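Local coordinates for putative diflavin flavoprotein A 5 (Nostoc sp. PCC 7120, PDB 4FEK) that probably passes electrons from NADH to oxygen, giving water, the portion here being the N-terminal metallo-beta-lactamase-like domain of a longer modular protein, at residues T18-A23 with N44-E49; K147-P152 with E217-L222; T167-T172 with L226-H231. All coordinates share one frame; numbering follows the deposited sequence.

Interaction 1. Residues T18-A23 with N44-E49; sequences TKVLRA and NSYVIE
Strands 18-25 and 41-49 run antiparallel in the larger sheet of the metallo-beta-lactamase fold, and segments 18-23 and 44-49 illustrate how such a pair sorts its chemistry between two faces. Two double hydrogen-bonded pairs set the register. Lys-19 N gives to Val-47 O (3.0 Å) and receives Val-47 N in return, both donors lying in the carbonyl planes. Leu-21 and Ser-45 repeat the exchange, with Leu-21 N to Ser-45 O the shorter bond at 2.8 Å, its donor standing 25° above the carbonyl plane.

Packing is tightest on the face carrying Thr-18, Val-20, Arg-22, Asn-44, Tyr-46 and Ile-48. Val-20 lies alongside Tyr-46. Its CG2, anti to the backbone N (chi1, measured to CG1, is 60°), presses on ring atom CE1 of Tyr-46 at 3.4 Å. The same ring meets Tyr-171 of the second sheet edge-to-face. Beside it, Asn-44 and Arg-22 point the same way, Asn-44 OD1 resting 3.5 Å from both CB and CG of Arg-22. Their polar ends are fixed elsewhere: Asn-44 OD1 by Thr-42, Asn-44 ND2 by Val-229 and Gly-232, and the guanidinium by Gln-10 and Gly-232.

The other face lies beneath helix 61-74. There the side chains of Leu-21 and Val-47 cross obliquely, CD1 of Leu-21 meeting CG2 of Val-47 at 3.8 Å. Packing loosens toward the partly exposed Lys-19, whose extended chain puts NZ 5.3 Å from Glu-49 OE2, too far for contact.

Backbone bonding thus carries the polar work between the strands. Of the outside partners, Gln-10 and Thr-42 are ties within the same sheet, whereas Tyr-46 OH and Asn-44 ND2, both bonded to Val-229 O of strand 226-229, probably help to hold the two sheets together.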
loop_
_atom_site.group_PDB
_atom_site.type_symbol
_atom_site.label_atom_id
_atom_site.label_comp_id
_atom_site.label_asym_id
_atom_site.label_seq_id
_atom_site.Cartn_x
_atom_site.Cartn_y
_atom_site.Cartn_z
ATOM N N THR A 18 -2.020 -15.543 0.103
ATOM C CA THR A 18 -1.583 -14.172 0.377
ATOM C C THR A 18 -0.652 -14.079 1.573
ATOM O O THR A 18 -0.957 -14.597 2.666
ATOM C CB THR A 18 -2.801 -13.254 0.615
ATOM O OG1 THR A 18 -3.774 -13.480 -0.409
ATOM C CG2 THR A 18 -2.394 -11.747 0.622
ATOM N N LYS A 19 0.464 -13.374 1.371
ATOM C CA LYS A 19 1.415 -13.080 2.435
ATOM C C LYS A 19 1.727 -11.588 2.502
ATOM O O LYS A 19 1.680 -10.900 1.472
ATOM C CB LYS A 19 2.746 -13.790 2.188
ATOM C CG LYS A 19 2.626 -15.316 2.157
ATOM C CD LYS A 19 4.001 -15.960 1.963
ATOM C CE LYS A 19 3.910 -17.486 2.135
ATOM N NZ LYS A 19 5.102 -18.180 1.552
ATOM N N VAL A 20 2.072 -11.120 3.701
ATOM C CA VAL A 20 2.593 -9.758 3.889
ATOM C C VAL A 20 4.081 -9.877 4.163
ATOM O O VAL A 20 4.520 -10.860 4.785
ATOM C CB VAL A 20 1.861 -8.970 5.031
ATOM C CG1 VAL A 20 1.992 -9.669 6.397
ATOM C CG2 VAL A 20 2.407 -7.519 5.139
ATOM N N LEU A 21 4.851 -8.922 3.628
ATOM C CA LEU A 21 6.215 -8.676 4.051
ATOM C C LEU A 21 6.227 -7.300 4.698
ATOM O O LEU A 21 5.988 -6.312 4.014
ATOM C CB LEU A 21 7.168 -8.671 2.841
ATOM C CG LEU A 21 7.531 -10.033 2.232
ATOM C CD1 LEU A 21 6.359 -10.584 1.429
ATOM C CD2 LEU A 21 8.794 -9.932 1.366
ATOM N N ARG A 22 6.455 -7.232 6.009
ATOM C CA ARG A 22 6.527 -5.936 6.699
ATOM C C ARG A 22 7.985 -5.584 6.935
ATOM O O ARG A 22 8.671 -6.244 7.722
ATOM C CB ARG A 22 5.816 -5.993 8.054
ATOM C CG ARG A 22 4.420 -6.590 8.031
ATOM C CD ARG A 22 3.938 -6.728 9.483
ATOM N NE ARG A 22 3.437 -5.476 9.992
ATOM C CZ ARG A 22 3.637 -4.964 11.205
ATOM N NH1 ARG A 22 4.369 -5.555 12.134
ATOM N NH2 ARG A 22 3.085 -3.802 11.480
ATOM N N ALA A 23 8.473 -4.588 6.220
ATOM C CA ALA A 23 9.825 -4.099 6.423
ATOM C C ALA A 23 9.733 -3.178 7.613
ATOM O O ALA A 23 8.959 -2.215 7.592
ATOM C CB ALA A 23 10.276 -3.332 5.216
ATOM N N ASN A 44 4.707 -2.015 4.384
ATOM C CA ASN A 44 4.118 -3.318 4.098
ATOM C C ASN A 44 3.958 -3.588 2.608
ATOM O O ASN A 44 3.407 -2.783 1.876
ATOM C CB ASN A 44 2.773 -3.467 4.813
ATOM C CG ASN A 44 2.856 -3.138 6.293
ATOM O OD1 ASN A 44 3.885 -3.348 6.938
ATOM N ND2 ASN A 44 1.759 -2.600 6.841
ATOM N N SER A 45 4.448 -4.740 2.161
ATOM C CA SER A 45 4.282 -5.138 0.781
ATOM C C SER A 45 3.563 -6.491 0.830
ATOM O O SER A 45 3.608 -7.193 1.842
ATOM C CB SER A 45 5.662 -5.280 0.110
ATOM O OG SER A 45 5.531 -5.543 -1.271
ATOM N N TYR A 46 2.902 -6.856 -0.254
ATOM C CA TYR A 46 2.082 -8.062 -0.231
ATOM C C TYR A 46 2.359 -8.919 -1.466
ATOM O O TYR A 46 2.790 -8.403 -2.498
ATOM C CB TYR A 46 0.596 -7.684 -0.180
ATOM C CG TYR A 46 0.250 -6.890 1.049
ATOM C CD1 TYR A 46 -0.161 -7.519 2.209
ATOM C CD2 TYR A 46 0.409 -5.498 1.072
ATOM C CE1 TYR A 46 -0.456 -6.784 3.374
ATOM C CE2 TYR A 46 0.132 -4.763 2.219
ATOM C CZ TYR A 46 -0.304 -5.403 3.359
ATOM O OH TYR A 46 -0.584 -4.656 4.490
ATOM N N VAL A 47 2.099 -10.224 -1.350
ATOM C CA VAL A 47 2.275 -11.170 -2.460
ATOM C C VAL A 47 1.010 -12.004 -2.559
ATOM O O VAL A 47 0.574 -12.575 -1.561
ATOM C CB VAL A 47 3.462 -12.133 -2.217
ATOM C CG1 VAL A 47 3.680 -13.009 -3.448
ATOM C CG2 VAL A 47 4.733 -11.347 -1.873
ATOM N N ILE A 48 0.378 -12.007 -3.729
ATOM C CA ILE A 48 -0.756 -12.900 -3.974
ATOM C C ILE A 48 -0.343 -13.918 -5.037
ATOM O O ILE A 48 0.063 -13.547 -6.146
ATOM C CB ILE A 48 -2.006 -12.147 -4.479
ATOM C CG1 ILE A 48 -2.418 -11.044 -3.497
ATOM C CG2 ILE A 48 -3.160 -13.130 -4.706
ATOM C CD1 ILE A 48 -3.333 -9.975 -4.149
ATOM N N GLU A 49 -0.463 -15.202 -4.712
ATOM C CA GLU A 49 -0.038 -16.239 -5.648
ATOM C C GLU A 49 -1.222 -17.026 -6.168
ATOM O O GLU A 49 -1.676 -17.959 -5.507
ATOM C CB GLU A 49 0.923 -17.220 -4.970
ATOM C CG GLU A 49 2.284 -16.661 -4.650
ATOM C CD GLU A 49 3.185 -17.698 -3.992
ATOM O OE1 GLU A 49 2.732 -18.854 -3.801
ATOM O OE2 GLU A 49 4.343 -17.355 -3.668
#

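Interaction 2. Residues K147-P152 with E217-L222; sequences KFLPIP and EKISDL
The aromatic ring of Phe-148 turns to the far side of strand 145-150, where it packs on Leu-160 and Thr-162 of its own sheet and on Val-109 of the other, while the pyrrolidine ring of Pro-152 offers its CD atom to Lys-218. What joins the segments is mostly aliphatic branches in light contact, with no hydrogen bond between them. Leu-149 is at the centre of the contact. Its CG sits anti to the carbonyl carbon (chi1 -58°), which directs the isopropyl group at the end of helix 209-219. CD2 does most of the touching, reaching Lys-218 O at 3.7 Å and Ile-219 CG2 at 4.3 Å. Leu-222 comes from the opposite direction, tip to tip, and brings its CD1 to 4.0 Å from Leu-149 CD2.

The setting is the alpha-beta sandwich of metallo-beta-lactamase-like domains, in which helices cover the outer side of each sheet; here the C-terminal end of helix 209-219, with the type I turn from Ile-219 to Leu-222, settles on the five-stranded sheet. Leu-222 and Ile-219 also rest on Leu-170 of the same sheet, so Leu-149 extends a patch that continues inward. The turn is closed by Leu-222 N giving to Ile-219 O at 2.8 Å. Just before it, where the helix runs out, Glu-217 O accepts both Ser-220 N and Ser-220 OG, the latter at 2.7 Å.

Outward, the contact becomes thin and solvent-facing. Lys-218, extended beyond CG, lies across the strand's end, its CD 3.8 Å from Ile-151 CG2, the two side chains crossing obliquely. Its NZ stops 3.6 Å from Pro-150 O, a polar approach that falls short of a hydrogen bond. At Pro-152 the lysine crosses at about a right angle, NZ lying 4.1 Å from the ring atom CD.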
loop_
_atom_site.group_PDB
_atom_site.type_symbol
_atom_site.label_atom_id
_atom_site.label_comp_id
_atom_site.label_asym_id
_atom_site.label_seq_id
_atom_site.Cartn_x
_atom_site.Cartn_y
_atom_site.Cartn_z
ATOM N N LYS A 147 -10.061 -6.145 -8.302
ATOM C CA LYS A 147 -10.808 -4.958 -8.716
ATOM C C LYS A 147 -9.971 -3.734 -8.358
ATOM O O LYS A 147 -9.294 -3.736 -7.334
ATOM C CB LYS A 147 -12.153 -4.899 -7.999
ATOM C CG LYS A 147 -13.025 -6.136 -8.259
ATOM C CD LYS A 147 -14.472 -5.905 -7.836
ATOM C CE LYS A 147 -15.402 -6.960 -8.437
ATOM N NZ LYS A 147 -16.815 -6.761 -7.997
ATOM N N PHE A 148 -9.992 -2.715 -9.212
ATOM C CA PHE A 148 -9.186 -1.510 -9.001
ATOM C C PHE A 148 -10.024 -0.251 -8.809
ATOM O O PHE A 148 -10.941 0.034 -9.599
ATOM C CB PHE A 148 -8.187 -1.337 -10.148
ATOM C CG PHE A 148 -7.155 -2.426 -10.198
ATOM C CD1 PHE A 148 -7.374 -3.574 -10.952
ATOM C CD2 PHE A 148 -5.993 -2.333 -9.452
ATOM C CE1 PHE A 148 -6.435 -4.603 -10.977
ATOM C CE2 PHE A 148 -5.045 -3.361 -9.486
ATOM C CZ PHE A 148 -5.272 -4.488 -10.249
ATOM N N LEU A 149 -9.707 0.497 -7.755
ATOM C CA LEU A 149 -10.455 1.696 -7.415
ATOM C C LEU A 149 -9.494 2.877 -7.325
ATOM O O LEU A 149 -8.875 3.111 -6.287
ATOM C CB LEU A 149 -11.207 1.523 -6.092
ATOM C CG LEU A 149 -12.228 0.380 -5.954
ATOM C CD1 LEU A 149 -11.575 -0.988 -5.695
ATOM C CD2 LEU A 149 -13.222 0.696 -4.858
ATOM N N PRO A 150 -9.359 3.621 -8.431
ATOM C CA PRO A 150 -8.472 4.783 -8.387
ATOM C C PRO A 150 -9.061 5.781 -7.415
ATOM O O PRO A 150 -10.275 6.057 -7.449
ATOM C CB PRO A 150 -8.526 5.329 -9.828
ATOM C CG PRO A 150 -8.965 4.146 -10.654
ATOM C CD PRO A 150 -9.940 3.420 -9.770
ATOM N N ILE A 151 -8.207 6.298 -6.546
ATOM C CA ILE A 151 -8.606 7.358 -5.618
ATOM C C ILE A 151 -7.674 8.554 -5.793
ATOM O O ILE A 151 -6.921 8.911 -4.891
ATOM C CB ILE A 151 -8.661 6.847 -4.148
ATOM C CG1 ILE A 151 -7.371 6.113 -3.771
ATOM C CG2 ILE A 151 -9.884 5.919 -3.950
ATOM C CD1 ILE A 151 -7.198 5.958 -2.266
ATOM N N PRO A 152 -7.744 9.203 -6.978
ATOM C CA PRO A 152 -6.825 10.314 -7.242
ATOM C C PRO A 152 -7.069 11.494 -6.275
ATOM O O PRO A 152 -8.219 11.864 -6.014
ATOM C CB PRO A 152 -7.193 10.727 -8.677
ATOM C CG PRO A 152 -8.640 10.330 -8.832
ATOM C CD PRO A 152 -8.740 9.034 -8.050
ATOM N N GLU A 217 -16.430 6.772 0.257
ATOM C CA GLU A 217 -17.638 6.481 -0.507
ATOM C C GLU A 217 -17.380 5.382 -1.552
ATOM O O GLU A 217 -18.201 4.486 -1.722
ATOM C CB GLU A 217 -18.173 7.744 -1.188
ATOM C CG GLU A 217 -19.697 7.774 -1.362
ATOM C CD GLU A 217 -20.207 6.790 -2.407
ATOM O OE1 GLU A 217 -19.544 6.638 -3.456
ATOM O OE2 GLU A 217 -21.274 6.170 -2.182
ATOM N N LYS A 218 -16.253 5.479 -2.255
ATOM C CA LYS A 218 -15.861 4.470 -3.265
ATOM C C LYS A 218 -15.761 3.060 -2.709
ATOM O O LYS A 218 -16.227 2.097 -3.326
ATOM C CB LYS A 218 -14.537 4.843 -3.952
ATOM C CG LYS A 218 -14.680 5.831 -5.104
ATOM C CD LYS A 218 -13.342 6.488 -5.433
ATOM C CE LYS A 218 -13.517 7.740 -6.296
ATOM N NZ LYS A 218 -12.372 8.700 -6.155
ATOM N N ILE A 219 -15.156 2.920 -1.540
ATOM C CA ILE A 219 -14.970 1.587 -0.993
ATOM C C ILE A 219 -16.186 1.081 -0.221
ATOM O O ILE A 219 -16.266 -0.107 0.080
ATOM C CB ILE A 219 -13.719 1.502 -0.095
ATOM C CG1 ILE A 219 -13.929 2.270 1.202
ATOM C CG2 ILE A 219 -12.456 1.993 -0.835
ATOM C CD1 ILE A 219 -12.696 2.273 2.106
ATOM N N SER A 220 -17.132 1.975 0.082
ATOM C CA SER A 220 -18.273 1.637 0.940
ATOM C C SER A 220 -19.128 0.466 0.457
ATOM O O SER A 220 -19.721 -0.235 1.268
ATOM C CB SER A 220 -19.163 2.863 1.216
ATOM O OG SER A 220 -19.849 3.266 0.054
ATOM N N ASP A 221 -19.199 0.242 -0.850
ATOM C CA ASP A 221 -19.942 -0.918 -1.336
ATOM C C ASP A 221 -19.170 -2.253 -1.306
ATOM O O ASP A 221 -19.731 -3.298 -1.625
ATOM C CB ASP A 221 -20.533 -0.646 -2.718
ATOM C CG ASP A 221 -21.872 0.072 -2.641
ATOM O OD1 ASP A 221 -22.785 -0.449 -1.957
ATOM O OD2 ASP A 221 -22.004 1.161 -3.244
ATOM N N LEU A 222 -17.908 -2.222 -0.896
ATOM C CA LEU A 222 -17.103 -3.435 -0.840
ATOM C C LEU A 222 -17.335 -4.213 0.444
ATOM O O LEU A 222 -17.491 -3.639 1.522
ATOM C CB LEU A 222 -15.612 -3.118 -0.972
ATOM C CG LEU A 222 -15.157 -2.538 -2.303
ATOM C CD1 LEU A 222 -13.638 -2.362 -2.319
ATOM C CD2 LEU A 222 -15.634 -3.440 -3.428
#

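Interaction 3. Residues T167-T172 with L226-H231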
loop_
_atom_site.group_PDB
_atom_site.type_symbol
_atom_site.label_atom_id
_atom_site.label_comp_id
_atom_site.label_asym_id
_atom_site.label_seq_id
_atom_site.Cartn_x
_atom_site.Cartn_y
_atom_site.Cartn_z
ATOM N N THR A 167 -10.313 -13.063 -1.288
ATOM C CA THR A 167 -9.971 -12.971 0.118
ATOM C C THR A 167 -10.685 -11.795 0.808
ATOM O O THR A 167 -10.640 -11.665 2.035
ATOM C CB THR A 167 -8.455 -12.779 0.271
ATOM O OG1 THR A 167 -8.083 -11.510 -0.292
ATOM C CG2 THR A 167 -7.681 -13.892 -0.460
ATOM N N GLN A 168 -11.329 -10.942 0.017
ATOM C CA GLN A 168 -11.982 -9.722 0.531
ATOM C C GLN A 168 -11.016 -8.798 1.273
ATOM O O GLN A 168 -11.375 -8.117 2.242
ATOM C CB GLN A 168 -13.221 -10.046 1.376
ATOM C CG GLN A 168 -14.170 -10.964 0.627
ATOM C CD GLN A 168 -15.515 -11.131 1.292
ATOM O OE1 GLN A 168 -15.611 -11.292 2.505
ATOM N NE2 GLN A 168 -16.567 -11.112 0.490
ATOM N N ILE A 169 -9.780 -8.775 0.797
ATOM C CA ILE A 169 -8.778 -7.877 1.341
ATOM C C ILE A 169 -8.724 -6.642 0.438
ATOM O O ILE A 169 -8.699 -6.742 -0.785
ATOM C CB ILE A 169 -7.381 -8.533 1.399
ATOM C CG1 ILE A 169 -7.339 -9.667 2.453
ATOM C CG2 ILE A 169 -6.324 -7.510 1.742
ATOM C CD1 ILE A 169 -5.968 -10.406 2.484
ATOM N N LEU A 170 -8.718 -5.470 1.057
ATOM C CA LEU A 170 -8.536 -4.230 0.322
ATOM C C LEU A 170 -7.139 -3.695 0.615
ATOM O O LEU A 170 -6.788 -3.458 1.783
ATOM C CB LEU A 170 -9.611 -3.228 0.754
ATOM C CG LEU A 170 -9.534 -1.885 0.048
ATOM C CD1 LEU A 170 -9.845 -2.094 -1.418
ATOM C CD2 LEU A 170 -10.536 -0.895 0.689
ATOM N N TYR A 171 -6.350 -3.508 -0.440
ATOM C CA TYR A 171 -4.979 -2.997 -0.341
ATOM C C TYR A 171 -5.079 -1.478 -0.470
ATOM O O TYR A 171 -5.456 -0.976 -1.528
ATOM C CB TYR A 171 -4.105 -3.613 -1.445
ATOM C CG TYR A 171 -4.025 -5.148 -1.278
ATOM C CD1 TYR A 171 -3.017 -5.727 -0.506
ATOM C CD2 TYR A 171 -4.996 -5.984 -1.827
ATOM C CE1 TYR A 171 -2.956 -7.103 -0.313
ATOM C CE2 TYR A 171 -4.957 -7.383 -1.630
ATOM C CZ TYR A 171 -3.930 -7.922 -0.869
ATOM O OH TYR A 171 -3.872 -9.288 -0.662
ATOM N N THR A 172 -4.776 -0.766 0.612
ATOM C CA THR A 172 -5.149 0.643 0.713
ATOM C C THR A 172 -3.942 1.563 0.726
ATOM O O THR A 172 -4.114 2.798 0.754
ATOM C CB THR A 172 -6.000 0.939 1.974
ATOM O OG1 THR A 172 -5.224 0.694 3.162
ATOM C CG2 THR A 172 -7.258 0.103 1.998
ATOM N N LEU A 226 -10.293 -7.126 5.648
ATOM C CA LEU A 226 -8.994 -6.612 6.077
ATOM C C LEU A 226 -8.593 -5.396 5.257
ATOM O O LEU A 226 -8.740 -5.407 4.024
ATOM C CB LEU A 226 -7.914 -7.694 5.912
ATOM C CG LEU A 226 -6.505 -7.346 6.393
ATOM C CD1 LEU A 226 -6.433 -7.499 7.899
ATOM C CD2 LEU A 226 -5.443 -8.212 5.692
ATOM N N TYR A 227 -8.095 -4.357 5.931
ATOM C CA TYR A 227 -7.355 -3.296 5.239
ATOM C C TYR A 227 -5.876 -3.664 5.290
ATOM O O TYR A 227 -5.229 -3.537 6.342
ATOM C CB TYR A 227 -7.529 -1.903 5.890
ATOM C CG TYR A 227 -8.903 -1.282 5.777
ATOM C CD1 TYR A 227 -9.759 -1.599 4.728
ATOM C CD2 TYR A 227 -9.329 -0.328 6.700
ATOM C CE1 TYR A 227 -11.005 -1.006 4.618
ATOM C CE2 TYR A 227 -10.584 0.272 6.592
ATOM C CZ TYR A 227 -11.411 -0.065 5.550
ATOM O OH TYR A 227 -12.663 0.528 5.451
ATOM N N ALA A 228 -5.353 -4.106 4.154
ATOM C CA ALA A 228 -3.931 -4.366 4.003
ATOM C C ALA A 228 -3.233 -3.041 3.714
ATOM O O ALA A 228 -2.978 -2.699 2.560
ATOM C CB ALA A 228 -3.687 -5.358 2.879
ATOM N N VAL A 229 -2.939 -2.310 4.780
ATOM C CA VAL A 229 -2.407 -0.954 4.705
ATOM C C VAL A 229 -0.905 -0.917 4.394
ATOM O O VAL A 229 -0.223 -1.911 4.547
ATOM C CB VAL A 229 -2.623 -0.238 6.032
ATOM C CG1 VAL A 229 -4.129 -0.263 6.405
ATOM C CG2 VAL A 229 -1.765 -0.904 7.153
ATOM N N GLY A 230 -0.412 0.250 3.978
ATOM C CA GLY A 230 0.975 0.444 3.644
ATOM C C GLY A 230 1.886 0.604 4.854
ATOM O O GLY A 230 3.069 0.293 4.770
ATOM N N HIS A 231 1.352 1.088 5.979
ATOM C CA HIS A 231 2.190 1.361 7.144
ATOM C C HIS A 231 1.553 0.870 8.423
ATOM O O HIS A 231 0.412 1.194 8.717
ATOM C CB HIS A 231 2.502 2.865 7.310
ATOM C CG HIS A 231 3.258 3.476 6.170
ATOM N ND1 HIS A 231 4.570 3.156 5.879
ATOM C CD2 HIS A 231 2.893 4.416 5.266
ATOM C CE1 HIS A 231 4.967 3.850 4.828
ATOM N NE2 HIS A 231 3.965 4.619 4.431
#
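A beta-alpha-beta crossover of the metallo-beta-lactamase fold ends here: strand 169-173 leads through helices 194-205 and 209-219 to strand 226-229, which returns parallel to it at the border of the five-stranded sheet. The axes of the short strand segments 169-172 and 226-229 are inclined at 29°. Leu-226 O takes Leu-170 N at 3.0 Å, nearly along the C=O axis, and Leu-170 O takes Ala-228 N at 2.8 Å, the donor standing above the carbonyl plane. Leu-226 N, in contrast, is buried by the contact without a partner in the model.

On the face of Ile-169, Tyr-171 and Ala-228, the methyl of Ala-228 touches both neighbours, CB lying 3.5 Å from Tyr-171 CD1 and 3.6 Å from Ile-169 CG2. That same CG2 covers one face of the Tyr-171 ring, offset toward its rim. Ile-169 also lies alongside Leu-226. On the reverse face, Leu-170 CD2 reaches Tyr-227 CE1 at 4.0 Å, the phenol being held by Thr-243 and its ring stacked with Phe-176. Ala-228 centres an inverse gamma turn, and its O receives Thr-172 N at a long 3.3 Å, from 52° above the carbonyl plane.

Overall arrangement
Interactions 1 and 3 are buried, their centres about 10 Å apart, whereas interaction 2 lies at the surface, its centre about 21 Å from that of interaction 1 and touching it nowhere. Interaction 1 belongs to the seven-stranded sheet; interaction 3 lies in the five-stranded sheet, and interaction 2 sets a helix end against it. Among the links between interactions 1 and 3 is a probable hydrogen bond from Asn-44 N to Gly-230 O (2.9 Å). Backbone hydrogen bonding dominates both strand pairs, antiparallel in one and parallel in the other, while interaction 2 has no hydrogen bond across it and relies mainly on aliphatic contact. Interactions 2 and 3 touch, Ile-219 CD1 packing 3.8 Å from Tyr-227 OH.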